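Local coordinates for SH3 domain-containing protein (Dictyostelium discoideum, PDB 4NQI), which drives membrane remodelling through its N-terminal inverse BAR (I-BAR) domain to control osmoregulation, phagocytosis and cytokinesis, and probably binds phosphatidylinositol lipids, at the interface of chains A and B. Coordinates in Å, arbitrary orientation; residue numbers count along the deposited sequence, not the author numbering. Chains: chain A/B, SH3 domain-containing protein.

Contact 1: the interface of chains A and B. Residues chain A 58-59, 62, 85; chain B 37-38, 41, 195.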
# COMPACT_ATOMS: atom_id res chain seq x y z
N VAL A 58 -9.46 8.04 -7.94
CA VAL A 58 -9.61 9.45 -8.26
C VAL A 58 -8.31 9.99 -8.85
O VAL A 58 -8.32 10.67 -9.88
CB VAL A 58 -9.99 10.27 -7.01
CG1 VAL A 58 -10.00 11.76 -7.33
CG2 VAL A 58 -11.34 9.83 -6.48
N LEU A 59 -7.20 9.68 -8.19
CA LEU A 59 -5.87 10.11 -8.62
C LEU A 59 -5.56 9.63 -10.03
O LEU A 59 -5.09 10.39 -10.87
CB LEU A 59 -4.81 9.61 -7.64
CG LEU A 59 -3.35 9.93 -7.94
CD1 LEU A 59 -3.15 11.43 -8.09
CD2 LEU A 59 -2.43 9.38 -6.85
N THR A 62 -7.50 11.78 -12.57
CA THR A 62 -6.91 13.10 -12.83
C THR A 62 -5.72 12.99 -13.78
O THR A 62 -5.47 13.89 -14.58
CB THR A 62 -6.45 13.78 -11.53
OG1 THR A 62 -5.54 12.93 -10.84
CG2 THR A 62 -7.64 14.09 -10.63
N ILE A 85 -1.73 2.69 -11.82
CA ILE A 85 -2.31 3.03 -10.53
C ILE A 85 -3.73 2.46 -10.40
O ILE A 85 -4.13 2.01 -9.32
CB ILE A 85 -2.32 4.57 -10.31
CG1 ILE A 85 -0.88 5.09 -10.17
CG2 ILE A 85 -3.12 4.94 -9.07
CD1 ILE A 85 -0.78 6.59 -10.00
N GLU B 37 -5.60 19.59 -10.30
CA GLU B 37 -6.52 18.52 -9.91
C GLU B 37 -5.74 17.29 -9.45
O GLU B 37 -6.12 16.63 -8.48
CB GLU B 37 -7.45 18.16 -11.06
CG GLU B 37 -8.49 19.21 -11.38
CD GLU B 37 -9.43 19.49 -10.21
OE1 GLU B 37 -10.09 18.54 -9.74
OE2 GLU B 37 -9.50 20.65 -9.78
N VAL B 38 -4.65 16.99 -10.16
CA VAL B 38 -3.76 15.89 -9.79
C VAL B 38 -3.17 16.10 -8.39
O VAL B 38 -3.06 15.15 -7.61
CB VAL B 38 -2.62 15.72 -10.82
CG1 VAL B 38 -1.63 14.66 -10.38
CG2 VAL B 38 -3.18 15.39 -12.20
N ALA B 41 -5.96 15.60 -5.82
CA ALA B 41 -6.20 14.16 -5.78
C ALA B 41 -5.07 13.44 -5.03
O ALA B 41 -5.33 12.55 -4.21
CB ALA B 41 -6.34 13.61 -7.18
N PHE B 195 7.09 12.89 -9.37
CA PHE B 195 6.22 11.76 -9.06
C PHE B 195 7.03 10.48 -8.84
O PHE B 195 6.64 9.62 -8.04
CB PHE B 195 5.17 11.55 -10.16
CG PHE B 195 3.92 10.85 -9.68
CD1 PHE B 195 2.91 11.57 -9.07
CD2 PHE B 195 3.76 9.49 -9.85
CE1 PHE B 195 1.75 10.94 -8.62
CE2 PHE B 195 2.61 8.85 -9.41
CZ PHE B 195 1.61 9.57 -8.80

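Contact 2: the interface of chains A and B. Residues chain A 26, 31, 34-35, 184, 188; chain B 65-66, 69-70, 78.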
# COMPACT_ATOMS: atom_id res chain seq x y z
N ASN A 26 -8.14 -18.97 30.93
CA ASN A 26 -7.63 -18.18 29.82
C ASN A 26 -8.52 -18.24 28.57
O ASN A 26 -8.80 -17.21 27.95
CB ASN A 26 -6.21 -18.62 29.45
CG ASN A 26 -5.61 -17.79 28.33
OD1 ASN A 26 -5.83 -16.58 28.25
ND2 ASN A 26 -4.86 -18.44 27.44
N SER A 31 -9.22 -14.72 26.70
CA SER A 31 -9.06 -14.77 25.24
C SER A 31 -10.16 -14.12 24.38
O SER A 31 -9.84 -13.37 23.46
CB SER A 31 -8.79 -16.21 24.78
OG SER A 31 -7.59 -16.70 25.35
N LEU A 34 -9.85 -10.34 24.00
CA LEU A 34 -8.59 -10.02 23.34
C LEU A 34 -8.65 -10.26 21.83
O LEU A 34 -8.22 -9.43 21.04
CB LEU A 34 -7.43 -10.81 23.95
CG LEU A 34 -6.86 -10.32 25.28
CD1 LEU A 34 -5.70 -11.18 25.76
CD2 LEU A 34 -6.44 -8.86 25.17
N PHE A 35 -9.19 -11.41 21.44
CA PHE A 35 -9.31 -11.77 20.03
C PHE A 35 -10.39 -10.96 19.31
O PHE A 35 -10.28 -10.71 18.11
CB PHE A 35 -9.54 -13.27 19.87
CG PHE A 35 -8.29 -14.10 19.99
CD1 PHE A 35 -7.83 -14.52 21.24
CD2 PHE A 35 -7.58 -14.47 18.86
CE1 PHE A 35 -6.68 -15.28 21.35
CE2 PHE A 35 -6.43 -15.24 18.97
CZ PHE A 35 -5.98 -15.64 20.21
N GLU A 184 -6.36 -24.92 23.03
CA GLU A 184 -5.77 -23.59 22.91
C GLU A 184 -4.86 -23.50 21.69
O GLU A 184 -4.84 -22.48 20.99
CB GLU A 184 -5.00 -23.23 24.18
CG GLU A 184 -4.58 -21.77 24.26
CD GLU A 184 -4.11 -21.37 25.65
OE1 GLU A 184 -3.18 -22.02 26.18
OE2 GLU A 184 -4.68 -20.42 26.22
N HIS A 188 -5.28 -21.02 18.31
CA HIS A 188 -4.25 -20.11 17.83
C HIS A 188 -3.82 -20.45 16.40
O HIS A 188 -3.52 -19.56 15.60
CB HIS A 188 -3.05 -20.13 18.77
CG HIS A 188 -3.34 -19.60 20.14
ND1 HIS A 188 -4.45 -18.82 20.43
CD2 HIS A 188 -2.66 -19.73 21.30
CE1 HIS A 188 -4.43 -18.50 21.70
NE2 HIS A 188 -3.36 -19.03 22.27
N ARG B 65 -1.10 -7.32 22.45
CA ARG B 65 -1.85 -7.56 23.68
C ARG B 65 -2.27 -9.03 23.85
O ARG B 65 -2.64 -9.44 24.94
CB ARG B 65 -3.08 -6.64 23.75
CG ARG B 65 -2.74 -5.17 23.94
CD ARG B 65 -4.00 -4.33 24.18
NE ARG B 65 -4.74 -4.81 25.34
CZ ARG B 65 -4.51 -4.41 26.59
NH1 ARG B 65 -3.56 -3.51 26.83
NH2 ARG B 65 -5.23 -4.89 27.58
N LEU B 66 -2.19 -9.81 22.77
CA LEU B 66 -2.44 -11.25 22.85
C LEU B 66 -1.39 -11.90 23.75
O LEU B 66 -1.67 -12.89 24.43
CB LEU B 66 -2.38 -11.89 21.46
CG LEU B 66 -3.42 -11.51 20.41
CD1 LEU B 66 -3.18 -12.27 19.11
CD2 LEU B 66 -4.83 -11.78 20.91
N HIS B 69 -1.50 -12.79 27.97
CA HIS B 69 -1.93 -14.05 28.58
C HIS B 69 -1.51 -15.28 27.79
O HIS B 69 -1.68 -16.41 28.24
CB HIS B 69 -3.45 -14.05 28.77
CG HIS B 69 -3.94 -13.11 29.83
ND1 HIS B 69 -4.65 -11.97 29.54
CD2 HIS B 69 -3.82 -13.15 31.18
CE1 HIS B 69 -4.95 -11.34 30.67
NE2 HIS B 69 -4.45 -12.04 31.68
N ASN B 70 -0.96 -15.06 26.60
CA ASN B 70 -0.52 -16.16 25.75
C ASN B 70 0.99 -16.13 25.46
O ASN B 70 1.46 -15.29 24.69
CB ASN B 70 -1.32 -16.19 24.44
CG ASN B 70 -2.81 -16.25 24.67
OD1 ASN B 70 -3.36 -17.30 25.04
ND2 ASN B 70 -3.49 -15.13 24.46
N PHE B 78 2.76 -14.27 17.62
CA PHE B 78 1.91 -13.09 17.71
C PHE B 78 2.75 -11.82 17.79
O PHE B 78 2.48 -10.84 17.08
CB PHE B 78 1.00 -13.19 18.94
CG PHE B 78 0.00 -14.32 18.87
CD1 PHE B 78 -0.49 -14.77 17.65
CD2 PHE B 78 -0.45 -14.93 20.03
CE1 PHE B 78 -1.41 -15.80 17.59
CE2 PHE B 78 -1.37 -15.97 19.97
CZ PHE B 78 -1.85 -16.40 18.75

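Contact 3: the interface of chains A and B. Residues chain A 192-193, 196, 199-200, 203; chain B 81, 217, 220, 224.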
# COMPACT_ATOMS: atom_id res chain seq x y z
N LEU A 192 -4.09 -17.95 13.04
CA LEU A 192 -2.98 -17.68 12.14
C LEU A 192 -3.28 -18.14 10.71
O LEU A 192 -2.96 -17.45 9.75
CB LEU A 192 -1.70 -18.35 12.65
CG LEU A 192 -1.12 -17.77 13.94
CD1 LEU A 192 0.05 -18.62 14.44
CD2 LEU A 192 -0.67 -16.33 13.72
N SER A 193 -3.90 -19.31 10.59
CA SER A 193 -4.24 -19.86 9.28
C SER A 193 -5.16 -18.93 8.50
O SER A 193 -4.99 -18.73 7.30
CB SER A 193 -4.89 -21.24 9.44
OG SER A 193 -5.31 -21.75 8.18
N ASN A 196 -3.31 -15.63 7.56
CA ASN A 196 -2.36 -15.88 6.48
C ASN A 196 -2.90 -15.56 5.09
O ASN A 196 -2.15 -15.13 4.21
CB ASN A 196 -1.87 -17.33 6.52
CG ASN A 196 -0.86 -17.57 7.62
OD1 ASN A 196 -0.26 -16.64 8.16
ND2 ASN A 196 -0.64 -18.84 7.95
N LEU A 199 -2.14 -12.03 4.40
CA LEU A 199 -0.70 -11.84 4.20
C LEU A 199 -0.27 -12.25 2.79
O LEU A 199 0.50 -11.54 2.14
CB LEU A 199 0.09 -12.63 5.25
CG LEU A 199 -0.18 -12.28 6.71
CD1 LEU A 199 0.72 -13.10 7.64
CD2 LEU A 199 0.01 -10.80 6.96
N GLU A 200 -0.78 -13.39 2.33
CA GLU A 200 -0.46 -13.89 1.00
C GLU A 200 -0.92 -12.92 -0.09
O GLU A 200 -0.24 -12.74 -1.09
CB GLU A 200 -1.09 -15.28 0.78
CG GLU A 200 -0.50 -16.38 1.66
CD GLU A 200 -1.26 -17.69 1.55
OE1 GLU A 200 -1.93 -17.92 0.51
OE2 GLU A 200 -1.19 -18.50 2.50
N ILE A 203 1.36 -9.90 -0.16
CA ILE A 203 2.55 -10.28 -0.90
C ILE A 203 2.30 -10.22 -2.41
O ILE A 203 3.14 -9.72 -3.17
CB ILE A 203 3.04 -11.69 -0.48
CG1 ILE A 203 3.52 -11.66 0.98
CG2 ILE A 203 4.15 -12.19 -1.39
CD1 ILE A 203 4.15 -12.96 1.44
N LEU B 81 4.44 -11.10 14.49
CA LEU B 81 3.48 -10.58 13.53
C LEU B 81 3.19 -9.11 13.81
O LEU B 81 3.12 -8.29 12.89
CB LEU B 81 2.18 -11.41 13.57
CG LEU B 81 1.02 -10.93 12.69
CD1 LEU B 81 1.43 -10.89 11.24
CD2 LEU B 81 -0.21 -11.82 12.87
N LEU B 217 4.88 -15.93 7.50
CA LEU B 217 4.24 -17.09 6.89
C LEU B 217 5.00 -18.38 7.21
O LEU B 217 4.40 -19.39 7.57
CB LEU B 217 4.12 -16.93 5.38
CG LEU B 217 3.06 -15.95 4.87
CD1 LEU B 217 3.09 -15.86 3.35
CD2 LEU B 217 1.68 -16.37 5.34
N HIS B 220 4.45 -19.06 10.95
CA HIS B 220 3.08 -19.51 11.19
C HIS B 220 2.86 -20.93 10.69
O HIS B 220 2.21 -21.73 11.37
CB HIS B 220 2.07 -18.57 10.52
CG HIS B 220 2.15 -17.15 10.98
ND1 HIS B 220 1.48 -16.13 10.36
CD2 HIS B 220 2.83 -16.59 12.01
CE1 HIS B 220 1.74 -14.99 10.97
NE2 HIS B 220 2.56 -15.24 11.98
N ILE B 224 1.38 -23.77 12.78
CA ILE B 224 0.14 -24.43 12.38
C ILE B 224 0.31 -25.95 12.28
O ILE B 224 -0.53 -26.71 12.76
CB ILE B 224 -0.40 -23.85 11.05
CG1 ILE B 224 -0.90 -22.42 11.26
CG2 ILE B 224 -1.51 -24.72 10.48
CD1 ILE B 224 -1.07 -21.62 9.97

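Contact 4: the interface of chains A and B. Residues chain A 63, 66, 74, 78, 81, 220, 223; chain B 35, 38, 188-189, 191-192, 195.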
# COMPACT_ATOMS: atom_id res chain seq x y z
N LEU A 63 -5.00 11.87 -13.68
CA LEU A 63 -3.88 11.59 -14.57
C LEU A 63 -4.34 11.34 -16.01
O LEU A 63 -3.79 11.92 -16.95
CB LEU A 63 -3.08 10.39 -14.06
CG LEU A 63 -2.26 10.61 -12.80
CD1 LEU A 63 -1.59 9.33 -12.34
CD2 LEU A 63 -1.22 11.69 -13.04
N LEU A 66 -5.18 14.29 -18.13
CA LEU A 66 -4.06 15.05 -18.68
C LEU A 66 -3.87 14.73 -20.16
O LEU A 66 -3.21 15.48 -20.89
CB LEU A 66 -2.76 14.74 -17.92
CG LEU A 66 -2.62 15.15 -16.45
CD1 LEU A 66 -1.34 14.58 -15.85
CD2 LEU A 66 -2.65 16.66 -16.31
N PHE A 74 4.71 12.01 -23.90
CA PHE A 74 4.34 12.32 -22.52
C PHE A 74 2.89 11.96 -22.20
O PHE A 74 2.60 11.40 -21.14
CB PHE A 74 4.59 13.80 -22.21
CG PHE A 74 6.01 14.12 -21.82
CD1 PHE A 74 6.49 13.77 -20.57
CD2 PHE A 74 6.85 14.78 -22.70
CE1 PHE A 74 7.79 14.07 -20.20
CE2 PHE A 74 8.15 15.08 -22.34
CZ PHE A 74 8.62 14.73 -21.09
N PHE A 78 1.55 9.48 -19.36
CA PHE A 78 0.53 9.78 -18.37
C PHE A 78 -0.54 8.69 -18.33
O PHE A 78 -0.99 8.29 -17.26
CB PHE A 78 -0.13 11.12 -18.67
CG PHE A 78 0.79 12.30 -18.52
CD1 PHE A 78 1.82 12.28 -17.59
CD2 PHE A 78 0.62 13.44 -19.30
CE1 PHE A 78 2.66 13.37 -17.45
CE2 PHE A 78 1.45 14.53 -19.17
CZ PHE A 78 2.48 14.50 -18.24
N LEU A 81 0.67 5.52 -16.72
CA LEU A 81 0.82 5.74 -15.29
C LEU A 81 -0.54 5.62 -14.60
O LEU A 81 -0.68 4.95 -13.58
CB LEU A 81 1.43 7.12 -15.01
CG LEU A 81 1.58 7.48 -13.53
CD1 LEU A 81 2.50 6.50 -12.82
CD2 LEU A 81 2.09 8.91 -13.37
N HIS A 220 9.45 6.71 -17.77
CA HIS A 220 9.71 8.08 -17.33
C HIS A 220 11.16 8.49 -17.58
O HIS A 220 11.42 9.64 -17.94
CB HIS A 220 9.36 8.24 -15.84
CG HIS A 220 7.92 7.99 -15.53
ND1 HIS A 220 7.44 7.95 -14.24
CD2 HIS A 220 6.85 7.78 -16.33
CE1 HIS A 220 6.14 7.72 -14.26
NE2 HIS A 220 5.76 7.61 -15.52
N LEU A 223 11.49 9.52 -21.21
CA LEU A 223 10.82 10.80 -21.41
C LEU A 223 11.63 11.96 -20.83
O LEU A 223 11.85 12.98 -21.50
CB LEU A 223 9.43 10.78 -20.79
CG LEU A 223 8.41 9.93 -21.55
CD1 LEU A 223 7.17 9.65 -20.70
CD2 LEU A 223 8.02 10.63 -22.83
N PHE B 35 -3.37 20.00 -13.94
CA PHE B 35 -2.30 19.55 -13.06
C PHE B 35 -2.62 19.82 -11.59
O PHE B 35 -2.15 19.10 -10.71
CB PHE B 35 -0.96 20.19 -13.46
CG PHE B 35 -0.26 19.47 -14.58
CD1 PHE B 35 0.49 18.34 -14.33
CD2 PHE B 35 -0.35 19.94 -15.89
CE1 PHE B 35 1.14 17.67 -15.36
CE2 PHE B 35 0.29 19.28 -16.92
CZ PHE B 35 1.04 18.14 -16.65
N VAL B 38 -4.65 16.99 -10.16
CA VAL B 38 -3.76 15.89 -9.79
C VAL B 38 -3.17 16.10 -8.39
O VAL B 38 -3.06 15.15 -7.61
CB VAL B 38 -2.62 15.72 -10.82
CG1 VAL B 38 -1.63 14.66 -10.38
CG2 VAL B 38 -3.18 15.39 -12.20
N HIS B 188 6.55 18.78 -18.20
CA HIS B 188 6.08 17.41 -18.05
C HIS B 188 7.14 16.49 -17.44
O HIS B 188 6.83 15.63 -16.62
CB HIS B 188 5.62 16.86 -19.40
CG HIS B 188 4.38 17.51 -19.94
ND1 HIS B 188 4.05 17.49 -21.27
CD2 HIS B 188 3.39 18.18 -19.31
CE1 HIS B 188 2.91 18.13 -21.45
NE2 HIS B 188 2.49 18.56 -20.27
N ALA B 189 8.39 16.68 -17.85
CA ALA B 189 9.50 15.89 -17.32
C ALA B 189 9.71 16.13 -15.82
O ALA B 189 9.98 15.19 -15.07
CB ALA B 189 10.78 16.18 -18.09
N PHE B 191 7.36 17.07 -13.80
CA PHE B 191 6.19 16.44 -13.19
C PHE B 191 6.45 14.96 -12.90
O PHE B 191 6.24 14.49 -11.79
CB PHE B 191 4.97 16.59 -14.10
CG PHE B 191 3.75 15.83 -13.63
CD1 PHE B 191 2.93 16.35 -12.64
CD2 PHE B 191 3.43 14.60 -14.18
CE1 PHE B 191 1.81 15.66 -12.21
CE2 PHE B 191 2.31 13.90 -13.76
CZ PHE B 191 1.50 14.43 -12.77
N LEU B 192 6.92 14.24 -13.92
CA LEU B 192 7.24 12.83 -13.78
C LEU B 192 8.42 12.60 -12.84
O LEU B 192 8.39 11.68 -12.01
CB LEU B 192 7.53 12.20 -15.15
CG LEU B 192 6.34 12.06 -16.10
CD1 LEU B 192 6.78 11.53 -17.47
CD2 LEU B 192 5.27 11.16 -15.50
N PHE B 195 7.09 12.89 -9.37
CA PHE B 195 6.22 11.76 -9.06
C PHE B 195 7.03 10.48 -8.84
O PHE B 195 6.64 9.62 -8.04
CB PHE B 195 5.17 11.55 -10.16
CG PHE B 195 3.92 10.85 -9.68
CD1 PHE B 195 2.91 11.57 -9.07
CD2 PHE B 195 3.76 9.49 -9.85
CE1 PHE B 195 1.75 10.94 -8.62
CE2 PHE B 195 2.61 8.85 -9.41
CZ PHE B 195 1.61 9.57 -8.80

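Contact 1: the interface of chains A and B
The B:Phe195 ring is met at the far end of its rim, where its CZ lies 4.0 Å from CD1 of A:Ile85; the two side chains approach tip to tip. This is a helix-to-helix patch of the antiparallel I-BAR (IRSp53/MIM homology) dimer. CG of B:Phe195 stands anti to the backbone N (chi1 -155°), sending the ring across from helix 152-224 toward helix 72-140 of the partner. Beside it, helix 15-64 of each chain packs against its counterpart, with A:Thr62 set against B:Val38 and B:Ala41. The small B:Ala41 CB sits 3.7 Å from the methyl CG2 of A:Thr62 and 3.8 Å from CA of A:Leu59, so the backbones come close together. A:Thr62 crosses B:Val38 obliquely, its CB 3.7 Å from CG2 of the valine. The A:Thr62 hydroxyl OG1 occupies the crowded position between backbone N and carbonyl carbon (chi1 56°), and gives a 2.6 Å hydrogen bond to the backbone O of A:Leu59, in the carbonyl plane on a lone pair. That bond satisfies the hydroxyl within its own helix and fixes CG2 facing B:Ala41 and the backbone O of B:Glu37. CD1 of A:Leu59 lies 3.8 Å from the backbone O of B:Val38.

Contact 2: the interface of chains A and B
B:Leu66 forms the apolar centre of this I-BAR dimer patch. Its CD2 sits over the middle of the A:Phe35 ring, 3.9 Å from the centroid, with the two side chains crossing at about a right angle. The other methyl, CD1, lies over the centre of B:Phe78 within its own chain. B:Phe78 in turn points its CZ at one face of the A:His188 imidazole, off centre and 3.8 Å from CG, in an edge-to-face pairing with planes 82° apart. The backbone O of A:Glu184 covers the opposite face, so the imidazole is held from both sides. Further out, CD1 of A:Leu34 rests 3.6 Å from the backbone O of B:Arg65. At the polar rim the B:Asn70 amide crosses the chain boundary. Its OD1 accepts a nearly straight hydrogen bond from ND2 of A:Asn26 (3.1 Å, 168° at H), the donor standing above the carbonyl plane, and a weak one from NE2 of A:His188. ND2 of B:Asn70 turns back to the backbone O of B:Leu66 (2.9 Å), on a lone pair, which fixes the amide's rotation. A:Ser31 OG binds the backbone O of A:Asn26. The patch fastens the turn before helix 72-140 of chain B onto two helices of chain A.

Contact 3: the interface of chains A and B
This is a helix-against-helix interface of the I-BAR homodimer, in which helix 160-225 of chain A lies along the end of helix 152-224 of chain B and helps join the two subunits. At its polar heart ND1 of B:His220 donates a hydrogen bond to the amide OD1 of A:Asn196, 2.9 Å long and almost straight at 173°. The oxygen accepts it on a lone pair, in its carbonyl plane and in the imidazole plane, so amide and ring lie nearly coplanar, 13° apart. If the amide is placed correctly, ND1 probably carries a proton here. Across one face of the imidazole, CD2 of A:Leu192 sits centrally, 3.8 Å from the ring centroid. Hydrocarbon flanks the amide: CD2 of B:Leu217 lies 3.6 Å from CG of A:Asn196 as these chains slide past each other in opposite directions, and CD1 of B:Ile224 meets the amide ND2 tip to tip at 3.5 Å. CD1 of B:Ile224 also rests 3.7 Å from CA of A:Ser193. At the other end CD1 of B:Leu217 meets CD1 of A:Ile203 tip to tip at 3.6 Å. The apolar surround probably strengthens the histidine-amide bond, giving the dimer a directional polar pairing that may help set the register of these helices.

Contact 4: the interface of chains A and B
Aromatic edge-to-face pairs dominate this apolar patch of the I-BAR dimer. A:Phe78 presents its rim to two rings: CE1 lies 3.6 Å from CD2 of B:Phe191, the planes 88° apart, while its CE2 stands over the centre of the B:His188 imidazole, planes 86° apart. A:Phe74 also pairs with B:His188, at a more tilted 57°. Aliphatic groups cap other faces. The B:His188 CB lies over one face of A:Phe74, offset toward the rim and 3.4 Å from CD1, opposite A:Leu223 CD2 of the ring's own chain. CD2 of A:Leu66 sits over the centre of B:Phe35, 3.8 Å from its centroid, and A:Leu66 CD1 covers a face of A:Phe78. The branched end of B:Leu192 uses both methyls: CD2 lies over the A:His220 imidazole, 3.6 Å from NE2, and CD1 touches CD1 of A:Leu223 at 3.8 Å. Simpler hydrocarbon contacts finish the patch. A:Leu63 CD2 lies in plane at the edge of B:Phe191, 3.9 Å from CZ, and also meets CG1 of B:Val38; A:Leu81 CD2 rests 3.9 Å from CD2 of B:Phe195. No hydrogen bond crosses here, so interlocking rings and methyls supply a hydrophobic part of the interface that helps hold the two subunits together.

Contacts 1 and 4 adjoin, their C-alpha centres about 10 Å apart, and share B:Val38 and B:Phe195; contacts 2 and 3 form a second group about 17 Å apart. Between the groups the centres lie 33 Å (contacts 1 and 3) to 49 Å (contacts 2 and 4) apart along the dimer. The two-fold axis relates them in part: A:Leu66, A:Phe78, B:Phe35 and B:His188 of contact 4 reappear with chains exchanged in contact 2, as do A:His220 and B:Leu192 in contact 3. The repeated helix contacts spread the dimer interface widely, which probably stiffens the elongated domain for shaping membranes.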